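PDB 7BDV: Can2 from Sulfobacillus thermosulfidooxidans, which is a CRISPR ancillary nuclease of dual specificity that binds cyclic tetra-adenylate and potentiates type III CRISPR defence. Local coordinates for residues D107-H111 against N112-I116; N189-A193 against Q194-I198; I309-I312 against D313-N317. All coordinates share one frame; numbering follows the deposited sequence.

Contact 1. Residues D107-H111 against N112-I116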
loop_
_atom_site.group_PDB
_atom_site.type_symbol
_atom_site.label_atom_id
_atom_site.label_comp_id
_atom_site.label_asym_id
_atom_site.label_seq_id
_atom_site.Cartn_x
_atom_site.Cartn_y
_atom_site.Cartn_z
ATOM N N ASP A 107 -24.447 -18.076 -8.752
ATOM C CA ASP A 107 -25.801 -18.296 -9.319
ATOM C C ASP A 107 -25.938 -19.715 -9.907
ATOM O O ASP A 107 -26.940 -20.378 -9.604
ATOM C CB ASP A 107 -26.126 -17.246 -10.382
ATOM C CG ASP A 107 -27.540 -17.388 -10.921
ATOM O OD1 ASP A 107 -28.482 -16.948 -10.229
ATOM O OD2 ASP A 107 -27.695 -17.969 -12.027
ATOM N N ARG A 108 -24.996 -20.155 -10.739
ATOM C CA ARG A 108 -25.084 -21.459 -11.456
ATOM C C ARG A 108 -24.784 -22.612 -10.491
ATOM O O ARG A 108 -25.413 -23.668 -10.631
ATOM C CB ARG A 108 -24.110 -21.514 -12.633
ATOM C CG ARG A 108 -24.317 -20.425 -13.672
ATOM C CD ARG A 108 -25.776 -20.066 -13.910
ATOM N NE ARG A 108 -26.528 -21.220 -14.367
ATOM C CZ ARG A 108 -27.846 -21.366 -14.279
ATOM N NH1 ARG A 108 -28.602 -20.434 -13.717
ATOM N NH2 ARG A 108 -28.409 -22.466 -14.748
ATOM N N PHE A 109 -23.868 -22.420 -9.537
ATOM C CA PHE A 109 -23.512 -23.449 -8.533
ATOM C C PHE A 109 -24.666 -23.607 -7.536
ATOM O O PHE A 109 -24.954 -24.749 -7.142
ATOM C CB PHE A 109 -22.163 -23.139 -7.891
ATOM C CG PHE A 109 -20.996 -23.681 -8.672
ATOM C CD1 PHE A 109 -20.553 -23.044 -9.808
ATOM C CD2 PHE A 109 -20.332 -24.809 -8.238
ATOM C CE1 PHE A 109 -19.467 -23.541 -10.521
ATOM C CE2 PHE A 109 -19.263 -25.319 -8.954
ATOM C CZ PHE A 109 -18.824 -24.676 -10.081
ATOM N N ARG A 110 -25.341 -22.520 -7.174
ATOM C CA ARG A 110 -26.530 -22.583 -6.283
ATOM C C ARG A 110 -27.667 -23.317 -7.022
ATOM O O ARG A 110 -28.275 -24.251 -6.438
ATOM C CB ARG A 110 -26.968 -21.184 -5.850
ATOM C CG ARG A 110 -28.122 -21.187 -4.857
ATOM C CD ARG A 110 -28.535 -19.801 -4.390
ATOM N NE ARG A 110 -29.082 -19.028 -5.496
ATOM C CZ ARG A 110 -29.153 -17.699 -5.543
ATOM N NH1 ARG A 110 -28.733 -16.964 -4.525
ATOM N NH2 ARG A 110 -29.648 -17.110 -6.621
ATOM N N HIS A 111 -27.944 -22.933 -8.267
ATOM C CA HIS A 111 -29.006 -23.546 -9.105
ATOM C C HIS A 111 -28.815 -25.072 -9.182
ATOM O O HIS A 111 -29.828 -25.780 -9.192
ATOM C CB HIS A 111 -29.060 -22.876 -10.482
ATOM C CG HIS A 111 -30.104 -23.459 -11.371
ATOM N ND1 HIS A 111 -31.425 -23.034 -11.344
ATOM C CD2 HIS A 111 -30.032 -24.427 -12.315
ATOM C CE1 HIS A 111 -32.119 -23.729 -12.223
ATOM N NE2 HIS A 111 -31.286 -24.582 -12.839
ATOM N N ASN A 112 -27.572 -25.554 -9.225
ATOM C CA ASN A 112 -27.222 -27.002 -9.312
ATOM C C ASN A 112 -26.960 -27.611 -7.933
ATOM O O ASN A 112 -26.347 -28.676 -7.896
ATOM C CB ASN A 112 -26.007 -27.234 -10.201
ATOM C CG ASN A 112 -26.299 -27.044 -11.669
ATOM O OD1 ASN A 112 -26.532 -28.017 -12.380
ATOM N ND2 ASN A 112 -26.355 -25.803 -12.123
ATOM N N HIS A 113 -27.393 -26.962 -6.844
ATOM C CA HIS A 113 -27.268 -27.452 -5.446
ATOM C C HIS A 113 -25.844 -27.954 -5.162
ATOM O O HIS A 113 -25.701 -29.037 -4.549
ATOM C CB HIS A 113 -28.341 -28.522 -5.164
ATOM C CG HIS A 113 -29.722 -28.002 -5.368
ATOM N ND1 HIS A 113 -30.365 -28.093 -6.591
ATOM C CD2 HIS A 113 -30.561 -27.336 -4.537
ATOM C CE1 HIS A 113 -31.551 -27.516 -6.504
ATOM N NE2 HIS A 113 -31.693 -27.036 -5.251
ATOM N N ARG A 114 -24.833 -27.186 -5.572
ATOM C CA ARG A 114 -23.402 -27.528 -5.377
ATOM C C ARG A 114 -22.882 -26.861 -4.106
ATOM O O ARG A 114 -23.376 -25.807 -3.695
ATOM C CB ARG A 114 -22.570 -27.087 -6.579
ATOM C CG ARG A 114 -22.991 -27.658 -7.925
ATOM C CD ARG A 114 -23.141 -29.173 -7.986
ATOM N NE ARG A 114 -22.024 -29.866 -7.391
ATOM C CZ ARG A 114 -22.086 -30.945 -6.627
ATOM N NH1 ARG A 114 -23.248 -31.531 -6.382
ATOM N NH2 ARG A 114 -20.954 -31.448 -6.169
ATOM N N PRO A 115 -21.870 -27.471 -3.455
ATOM C CA PRO A 115 -21.146 -26.827 -2.372
ATOM C C PRO A 115 -20.390 -25.566 -2.834
ATOM O O PRO A 115 -19.779 -25.528 -3.908
ATOM C CB PRO A 115 -20.141 -27.865 -1.861
ATOM C CG PRO A 115 -20.482 -29.163 -2.578
ATOM C CD PRO A 115 -21.384 -28.824 -3.738
ATOM N N ILE A 116 -20.433 -24.542 -1.990
ATOM C CA ILE A 116 -19.789 -23.231 -2.262
ATOM C C ILE A 116 -19.107 -22.790 -0.972
ATOM O O ILE A 116 -19.801 -22.651 0.039
ATOM C CB ILE A 116 -20.793 -22.178 -2.764
ATOM C CG1 ILE A 116 -21.534 -22.631 -4.017
ATOM C CG2 ILE A 116 -20.056 -20.864 -3.004
ATOM C CD1 ILE A 116 -22.769 -21.783 -4.360
HETATM O O HOH W 1 -26.437 -25.326 -15.083
#
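With CG of N112 turned beside its own backbone N (chi1 -73°), the side-chain amide of N112 folds back over the end of helix 99-111 and meets the carbonyl of R108. The bond from N112 ND2 to R108 O is short, 2.8 Å, and nearly straight at 166°, with the acceptor close to the amide plane; N112 N reaches the same oxygen at 3.2 Å on a more bent path, so one carbonyl is gripped twice by a single residue. A water accepts from N112 ND2 as well, at 3.0 Å. Beyond N112 the chain leaves the helix through H113, whose positive phi of 47° lets two amides turn back into the last turn: H113 N bonds to R110 O at 2.9 Å from above that carbonyl's plane, and R114 N to F109 O, also at 2.9 Å. CB of R114 lies against F109 CD2, 3.6 Å away, while CD1 of I116 packs on F109 CB at 3.8 Å. The F109 side chain packs on A90 and L92 of strand 90-93 and on L84 of helix 73-86, and R114 NE bonds to A90 O. R108 NE pairs with D81 and R108 NH1 with D107, while R110 reaches D107 of the second subunit across the dimer interface. The H113 and R114 bonds form a Schellman motif, closing a CARF-domain helix just before strand 116-120.

Contact 2. Residues N189-A193 against Q194-I198; sequences NWIAA and QQQPI
I191 and Q196 meet where helix 182-193 gives way to a loop, and they mark the snug side of this turn. The I191 carbonyl receives Q196 N at 3.2 Å, nearly in line with its C=O direction, and CG2 of I191 lies 3.7 Å from Q196 O and 4.1 Å from Q196 CB. That methyl stands anti to the backbone N of I191, where it follows the chain as it leaves the helix; the I191 side chain is buried and touches F199 and F228. Just before it, Q194 N closes the final regular helical bond to W190 O, 2.8 Å long with an angle of 159° at the hydrogen. The CD end of the Q194 side chain lies over one face of the W190 indole, but the contact is too close in the model and the amide is probably turned over, so its detail is doubtful. The W190 ring also meets F297. The other side is looser. Q195 carries the positive phi, 54°, and its CB points out from the helix; Q195 N makes a weak bond to A192 O at 3.2 Å, a carbonyl that also accepts from R234. Farther along the exposed loop, Q196 NE2 bonds to I198 O at 3.3 Å. The bonds Q196 N to I191 O and Q195 N to A192 O, round the positive phi of Q195, identify a Schellman motif, here ending the helix on its way to helix 205-212.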
loop_
_atom_site.group_PDB
_atom_site.type_symbol
_atom_site.label_atom_id
_atom_site.label_comp_id
_atom_site.label_asym_id
_atom_site.label_seq_id
_atom_site.Cartn_x
_atom_site.Cartn_y
_atom_site.Cartn_z
ATOM N N ASN A 189 25.101 3.819 18.826
ATOM C CA ASN A 189 24.453 3.326 17.575
ATOM C C ASN A 189 24.924 4.193 16.408
ATOM O O ASN A 189 25.278 3.654 15.342
ATOM C CB ASN A 189 22.919 3.372 17.639
ATOM C CG ASN A 189 22.189 2.344 16.798
ATOM O OD1 ASN A 189 21.194 1.810 17.261
ATOM N ND2 ASN A 189 22.623 2.052 15.579
ATOM N N TRP A 190 24.906 5.512 16.602
ATOM C CA TRP A 190 25.294 6.513 15.584
ATOM C C TRP A 190 26.766 6.312 15.222
ATOM O O TRP A 190 27.055 6.105 14.024
ATOM C CB TRP A 190 25.014 7.917 16.102
ATOM C CG TRP A 190 25.267 8.971 15.079
ATOM C CD1 TRP A 190 25.055 8.899 13.730
ATOM C CD2 TRP A 190 25.741 10.301 15.339
ATOM N NE1 TRP A 190 25.410 10.076 13.134
ATOM C CE2 TRP A 190 25.837 10.953 14.092
ATOM C CE3 TRP A 190 26.106 11.003 16.497
ATOM C CZ2 TRP A 190 26.274 12.268 13.973
ATOM C CZ3 TRP A 190 26.535 12.308 16.380
ATOM C CH2 TRP A 190 26.612 12.932 15.132
ATOM N N ILE A 191 27.642 6.334 16.223
ATOM C CA ILE A 191 29.102 6.081 16.080
ATOM C C ILE A 191 29.319 4.798 15.264
ATOM O O ILE A 191 30.157 4.811 14.370
ATOM C CB ILE A 191 29.783 6.001 17.458
ATOM C CG1 ILE A 191 29.870 7.369 18.131
ATOM C CG2 ILE A 191 31.163 5.360 17.364
ATOM C CD1 ILE A 191 29.981 7.255 19.637
ATOM N N ALA A 192 28.626 3.719 15.606
ATOM C CA ALA A 192 28.780 2.386 14.985
ATOM C C ALA A 192 28.298 2.491 13.535
ATOM O O ALA A 192 28.957 1.912 12.668
ATOM C CB ALA A 192 28.039 1.324 15.768
ATOM N N ALA A 193 27.208 3.229 13.287
ATOM C CA ALA A 193 26.599 3.423 11.948
ATOM C C ALA A 193 27.561 4.188 11.035
ATOM O O ALA A 193 27.713 3.778 9.862
ATOM C CB ALA A 193 25.280 4.152 12.054
ATOM N N GLN A 194 28.195 5.249 11.559
ATOM C CA GLN A 194 29.160 6.107 10.815
ATOM C C GLN A 194 30.508 5.397 10.643
ATOM O O GLN A 194 31.347 5.946 9.930
ATOM C CB GLN A 194 29.429 7.420 11.552
ATOM C CG GLN A 194 28.206 8.299 11.713
ATOM C CD GLN A 194 28.476 9.328 12.781
ATOM O OE1 GLN A 194 28.044 9.215 13.929
ATOM N NE2 GLN A 194 29.255 10.330 12.423
ATOM N N GLN A 195 30.714 4.254 11.306
ATOM C CA GLN A 195 31.997 3.499 11.350
ATOM C C GLN A 195 33.130 4.417 11.818
ATOM O O GLN A 195 34.248 4.223 11.376
ATOM C CB GLN A 195 32.273 2.862 9.992
ATOM C CG GLN A 195 31.312 1.734 9.671
ATOM C CD GLN A 195 31.650 1.080 8.361
ATOM O OE1 GLN A 195 30.830 1.040 7.457
ATOM N NE2 GLN A 195 32.872 0.590 8.245
ATOM N N GLN A 196 32.839 5.358 12.728
ATOM C CA GLN A 196 33.851 6.174 13.462
ATOM C C GLN A 196 34.667 5.227 14.328
ATOM O O GLN A 196 34.136 4.669 15.289
ATOM C CB GLN A 196 33.145 7.233 14.302
ATOM C CG GLN A 196 34.049 7.971 15.255
ATOM C CD GLN A 196 33.280 9.042 15.989
ATOM O OE1 GLN A 196 32.409 9.692 15.432
ATOM N NE2 GLN A 196 33.602 9.224 17.251
ATOM N N PRO A 197 35.962 4.987 14.016
ATOM C CA PRO A 197 36.706 3.888 14.649
ATOM C C PRO A 197 37.011 4.092 16.150
ATOM O O PRO A 197 37.011 3.114 16.853
ATOM C CB PRO A 197 38.006 3.825 13.815
ATOM C CG PRO A 197 38.175 5.229 13.271
ATOM C CD PRO A 197 36.770 5.751 13.045
ATOM N N ILE A 198 37.300 5.333 16.581
ATOM C CA ILE A 198 37.728 5.666 17.970
ATOM C C ILE A 198 36.758 6.702 18.550
ATOM O O ILE A 198 36.373 7.621 17.832
ATOM C CB ILE A 198 39.203 6.108 18.018
ATOM C CG1 ILE A 198 40.132 4.956 17.590
ATOM C CG2 ILE A 198 39.583 6.599 19.406
#

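Contact 3. Residues I309-I312 against D313-N317; sequences IYKI and DSVTN
The carbonyl oxygen of I312 is held by two donors from T316: the hydroxyl OG1 at 2.8 Å and the backbone N at 3.0 Å. They arrive from opposite faces of the carbonyl plane, so the oxygen is clasped between them. The torsion of T316 (chi1 74°) sets OG1 between its backbone N and carbonyl carbon and swings the hydroxyl back along the helix onto the preceding turn. In this bond OG1 donates, which satisfies a buried polar group inside the helix itself. The methyls of the two residues run side by side, I312 CG2 lying 4.1 Å from T316 CG2, and both side chains face S326 on strand 325-329. Round the helix, K311 and V315 repeat this alignment, with K311 CG 4.1 Å from V315 CG2, and V315 N bonds to K311 O at 2.8 Å, almost straight at 176°. D313 N and S314 N donate to I309 O and Y310 O, but the side chains send their polar ends across the dimer. Chemically, helix 306-320 is thus two-sided. I309, I312 and T316 face the sheet and helix 336-344 of the endonuclease domain, whereas K311 and V315 meet Y310 of the second subunit. A reciprocal D313-S314 pair, both residues buried, joins the two subunits, and R318 of the second subunit adds a salt bridge to D313.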
loop_
_atom_site.group_PDB
_atom_site.type_symbol
_atom_site.label_atom_id
_atom_site.label_comp_id
_atom_site.label_asym_id
_atom_site.label_seq_id
_atom_site.Cartn_x
_atom_site.Cartn_y
_atom_site.Cartn_z
ATOM N N ILE A 309 9.060 4.400 7.592
ATOM C CA ILE A 309 7.603 4.101 7.605
ATOM C C ILE A 309 7.085 3.916 6.166
ATOM O O ILE A 309 6.290 2.984 5.944
ATOM C CB ILE A 309 6.817 5.180 8.371
ATOM C CG1 ILE A 309 7.231 5.218 9.845
ATOM C CG2 ILE A 309 5.326 4.954 8.190
ATOM C CD1 ILE A 309 6.792 6.479 10.581
ATOM N N TYR A 310 7.497 4.772 5.232
ATOM C CA TYR A 310 7.076 4.728 3.809
ATOM C C TYR A 310 7.576 3.423 3.180
ATOM O O TYR A 310 6.853 2.810 2.409
ATOM C CB TYR A 310 7.645 5.886 3.000
ATOM C CG TYR A 310 7.094 7.254 3.309
ATOM C CD1 TYR A 310 5.738 7.480 3.440
ATOM C CD2 TYR A 310 7.944 8.338 3.410
ATOM C CE1 TYR A 310 5.241 8.751 3.669
ATOM C CE2 TYR A 310 7.461 9.615 3.645
ATOM C CZ TYR A 310 6.107 9.817 3.812
ATOM O OH TYR A 310 5.620 11.064 4.073
ATOM N N LYS A 311 8.799 3.029 3.487
ATOM C CA LYS A 311 9.387 1.772 2.957
ATOM C C LYS A 311 8.571 0.591 3.499
ATOM O O LYS A 311 8.120 -0.224 2.669
ATOM C CB LYS A 311 10.876 1.701 3.311
ATOM C CG LYS A 311 11.597 0.472 2.766
ATOM C CD LYS A 311 12.771 0.017 3.600
ATOM C CE LYS A 311 13.782 -0.753 2.779
ATOM N NZ LYS A 311 14.693 0.157 2.047
ATOM N N ILE A 312 8.328 0.530 4.817
ATOM C CA ILE A 312 7.517 -0.552 5.466
ATOM C C ILE A 312 6.167 -0.647 4.745
ATOM O O ILE A 312 5.743 -1.778 4.344
ATOM C CB ILE A 312 7.310 -0.287 6.978
ATOM C CG1 ILE A 312 8.575 -0.413 7.823
ATOM C CG2 ILE A 312 6.231 -1.186 7.530
ATOM C CD1 ILE A 312 8.381 0.062 9.275
ATOM N N ASP A 313 5.486 0.496 4.597
ATOM C CA ASP A 313 4.155 0.545 3.964
ATOM C C ASP A 313 4.246 -0.010 2.532
ATOM O O ASP A 313 3.438 -0.872 2.198
ATOM C CB ASP A 313 3.593 1.964 3.978
ATOM C CG ASP A 313 2.138 2.024 3.551
ATOM O OD1 ASP A 313 1.411 1.077 3.869
ATOM O OD2 ASP A 313 1.744 3.013 2.898
ATOM N N SER A 314 5.187 0.473 1.721
ATOM C CA SER A 314 5.354 0.115 0.286
ATOM C C SER A 314 5.674 -1.385 0.159
ATOM O O SER A 314 4.935 -2.102 -0.530
ATOM C CB SER A 314 6.413 0.978 -0.349
ATOM O OG SER A 314 6.715 0.545 -1.682
ATOM N N VAL A 315 6.719 -1.851 0.828
ATOM C CA VAL A 315 7.243 -3.237 0.651
ATOM C C VAL A 315 6.228 -4.260 1.178
ATOM O O VAL A 315 5.949 -5.234 0.453
ATOM C CB VAL A 315 8.627 -3.394 1.305
ATOM C CG1 VAL A 315 9.115 -4.836 1.240
ATOM C CG2 VAL A 315 9.624 -2.450 0.646
ATOM N N THR A 316 5.668 -4.057 2.374
ATOM C CA THR A 316 4.797 -5.056 3.026
ATOM C C THR A 316 3.524 -5.250 2.204
ATOM O O THR A 316 3.058 -6.390 2.114
ATOM C CB THR A 316 4.548 -4.761 4.507
ATOM O OG1 THR A 316 3.640 -3.666 4.619
ATOM C CG2 THR A 316 5.851 -4.545 5.242
ATOM N N ASN A 317 2.998 -4.184 1.616
ATOM C CA ASN A 317 1.806 -4.253 0.747
ATOM C C ASN A 317 2.134 -5.075 -0.512
ATOM O O ASN A 317 1.277 -5.863 -0.924
ATOM C CB ASN A 317 1.242 -2.856 0.469
ATOM C CG ASN A 317 0.426 -2.317 1.633
#

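The three contacts follow one another along the chain without overlapping, and none touches another. Contact 1 closes helix 99-111 in the CARF domain, with its nearest atom about 11 Å from the bound nucleic acid. Contact 2 ends helix 182-193, on the opposite side of the chain's centre from contact 1, their centres 66 Å apart. Contact 3 lies between them in space though last in sequence, its centre 40 Å from that of contact 1 and 27 Å from that of contact 2, within the beta-alpha-beta unit of the endonuclease domain. Contacts 1 and 3 both reach the second subunit, so the dimer is joined at both domains.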